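Local coordinates for protein Rv1364c/MT1410 (Mycobacterium tuberculosis, PDB 3KE6) that probably works as a PP2C-type serine phosphatase joined to an anti-sigma-factor kinase domain, in the manner of RsbU and RsbW, at residues Glu192-Pro197 against Gly244-Val249. Residues are numbered along the deposited sequence; the frame is centred on the assembly and turned at random.
With MN (manganese (II) ion), chain F.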
loop_
_atom_site.group_PDB
_atom_site.type_symbol
_atom_site.label_atom_id
_atom_site.label_comp_id
_atom_site.label_asym_id
_atom_site.label_seq_id
_atom_site.Cartn_x
_atom_site.Cartn_y
_atom_site.Cartn_z
ATOM N N GLU A 192 -3.634 -23.510 5.741
ATOM C CA GLU A 192 -3.219 -24.922 5.671
ATOM C C GLU A 192 -1.961 -25.147 6.500
ATOM O O GLU A 192 -0.913 -25.525 5.977
ATOM C CB GLU A 192 -2.978 -25.360 4.227
ATOM C CG GLU A 192 -4.146 -25.081 3.304
ATOM C CD GLU A 192 -4.358 -26.174 2.273
ATOM O OE1 GLU A 192 -3.973 -25.957 1.097
ATOM O OE2 GLU A 192 -4.909 -27.248 2.647
ATOM N N ARG A 193 -2.092 -24.918 7.801
ATOM C CA ARG A 193 -0.986 -25.032 8.758
ATOM C C ARG A 193 -0.870 -26.489 9.234
ATOM O O ARG A 193 -1.879 -27.196 9.292
ATOM C CB ARG A 193 -1.227 -24.087 9.955
ATOM C CG ARG A 193 -1.508 -22.630 9.534
ATOM C CD ARG A 193 -1.942 -21.724 10.680
ATOM N NE ARG A 193 -3.369 -21.834 11.008
ATOM C CZ ARG A 193 -3.867 -22.237 12.181
ATOM N NH1 ARG A 193 -3.072 -22.584 13.191
ATOM N NH2 ARG A 193 -5.183 -22.295 12.352
ATOM N N PRO A 194 0.361 -26.944 9.557
ATOM C CA PRO A 194 0.582 -28.292 10.086
ATOM C C PRO A 194 -0.385 -28.675 11.216
ATOM O O PRO A 194 -0.679 -27.847 12.090
ATOM C CB PRO A 194 2.027 -28.248 10.615
ATOM C CG PRO A 194 2.669 -27.094 9.984
ATOM C CD PRO A 194 1.623 -26.199 9.391
ATOM N N GLY A 195 -0.867 -29.922 11.174
ATOM C CA GLY A 195 -1.742 -30.469 12.207
ATOM C C GLY A 195 -3.024 -29.688 12.435
ATOM O O GLY A 195 -3.505 -29.607 13.565
ATOM N N ARG A 196 -3.577 -29.107 11.373
ATOM C CA ARG A 196 -4.819 -28.331 11.467
ATOM C C ARG A 196 -5.704 -28.573 10.234
ATOM O O ARG A 196 -5.275 -28.332 9.101
ATOM C CB ARG A 196 -4.516 -26.830 11.596
ATOM C CG ARG A 196 -3.675 -26.408 12.825
ATOM C CD ARG A 196 -4.530 -25.871 13.942
ATOM N NE ARG A 196 -5.572 -26.813 14.309
ATOM C CZ ARG A 196 -6.593 -26.543 15.116
ATOM N NH1 ARG A 196 -6.733 -25.347 15.680
ATOM N NH2 ARG A 196 -7.478 -27.498 15.370
ATOM N N PRO A 197 -6.944 -29.056 10.445
ATOM C CA PRO A 197 -7.829 -29.285 9.308
ATOM C C PRO A 197 -8.420 -27.985 8.767
ATOM O O PRO A 197 -8.674 -27.048 9.532
ATOM C CB PRO A 197 -8.920 -30.187 9.888
ATOM C CG PRO A 197 -8.972 -29.846 11.314
ATOM C CD PRO A 197 -7.592 -29.406 11.723
ATOM N N GLY A 244 3.511 -23.318 13.664
ATOM C CA GLY A 244 4.516 -23.244 12.600
ATOM C C GLY A 244 3.896 -23.075 11.221
ATOM O O GLY A 244 2.697 -22.815 11.098
ATOM N N TYR A 245 4.709 -23.240 10.180
ATOM C CA TYR A 245 4.241 -23.088 8.792
ATOM C C TYR A 245 4.968 -24.054 7.871
ATOM O O TYR A 245 6.095 -24.452 8.162
ATOM C CB TYR A 245 4.387 -21.627 8.291
ATOM C CG TYR A 245 5.799 -21.026 8.290
ATOM C CD1 TYR A 245 6.588 -21.009 9.441
ATOM C CD2 TYR A 245 6.325 -20.432 7.147
ATOM C CE1 TYR A 245 7.868 -20.447 9.445
ATOM C CE2 TYR A 245 7.611 -19.860 7.147
ATOM C CZ TYR A 245 8.373 -19.880 8.301
ATOM O OH TYR A 245 9.636 -19.337 8.327
ATOM N N ASN A 246 4.320 -24.438 6.770
ATOM C CA ASN A 246 4.937 -25.359 5.801
ATOM C C ASN A 246 4.871 -24.969 4.311
ATOM O O ASN A 246 5.374 -25.712 3.471
ATOM C CB ASN A 246 4.383 -26.780 5.996
ATOM C CG ASN A 246 2.938 -26.929 5.532
ATOM O OD1 ASN A 246 2.420 -26.108 4.762
ATOM N ND2 ASN A 246 2.283 -28.000 5.990
ATOM N N ASP A 247 4.245 -23.836 3.991
ATOM C CA ASP A 247 4.168 -23.319 2.618
ATOM C C ASP A 247 4.659 -21.866 2.695
ATOM O O ASP A 247 5.132 -21.412 3.744
ATOM C CB ASP A 247 2.711 -23.425 2.080
ATOM C CG ASP A 247 2.599 -23.214 0.549
ATOM O OD1 ASP A 247 3.653 -23.034 -0.100
ATOM O OD2 ASP A 247 1.463 -23.191 -0.027
ATOM N N ASP A 248 4.579 -21.139 1.591
ATOM C CA ASP A 248 4.714 -19.698 1.637
ATOM C C ASP A 248 3.471 -19.135 2.313
ATOM O O ASP A 248 2.395 -19.731 2.212
ATOM C CB ASP A 248 4.844 -19.134 0.226
ATOM C CG ASP A 248 6.104 -19.590 -0.468
ATOM O OD1 ASP A 248 7.191 -19.409 0.111
ATOM O OD2 ASP A 248 6.008 -20.126 -1.592
ATOM N N VAL A 249 3.622 -18.011 3.016
ATOM C CA VAL A 249 2.490 -17.329 3.652
ATOM C C VAL A 249 2.550 -15.828 3.361
ATOM O O VAL A 249 3.594 -15.177 3.517
ATOM C CB VAL A 249 2.420 -17.551 5.194
ATOM C CG1 VAL A 249 1.110 -16.976 5.766
ATOM C CG2 VAL A 249 2.518 -19.023 5.525
HETATM MN MN MN F . 0.472 -22.390 -1.486
HETATM O O HOH W 1 2.459 -23.063 -2.194
HETATM O O HOH W 2 1.432 -20.681 -0.453
HETATM O O HOH W 3 -0.361 -24.358 -2.035
#
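P194 and N246 carry the van der Waals part of this loop-to-loop contact, their side chains running antiparallel, alongside one another. P194 meets the other loop through its CD atom, which lies 3.9 Å from N246 ND2. The same P194 CD is 3.9 Å from G244 O and 4.1 Å from Y245 CA, so the ring rests against backbone as well as amide. With chi1 at 72°, the N246 amide is turned in the direction of P194.

The shortest approach across the contact is polar but not a bond: E192 O lies 3.6 Å from N246 OD1, and as modelled both are acceptors and do not pair. Within 192-197, a type II turn from R193 to R196, with G195 at positive phi, is closed by a weak bond from R196 N to R193 O at 3.3 Å. R193 and R196 both form salt bridges with E204 of helix 198-212, tying the turn to that helix.

Metal coordination begins one residue past N246. D247 OD2 binds manganese at 1.9 Å, alongside three waters, while D247 OD1 accepts a weak bond from D248 N at 2.7 Å (144°), which may help to orient the carboxylate. Of the two segments, only 244-249 supplies a manganese ligand; D71 and D188 complete the protein ligands, consistent with a PP2C-type metal centre. E192 OE1 stays 6.2 Å from D247 OD2, so the carboxylates do not touch, but E192 may add negative charge near the site.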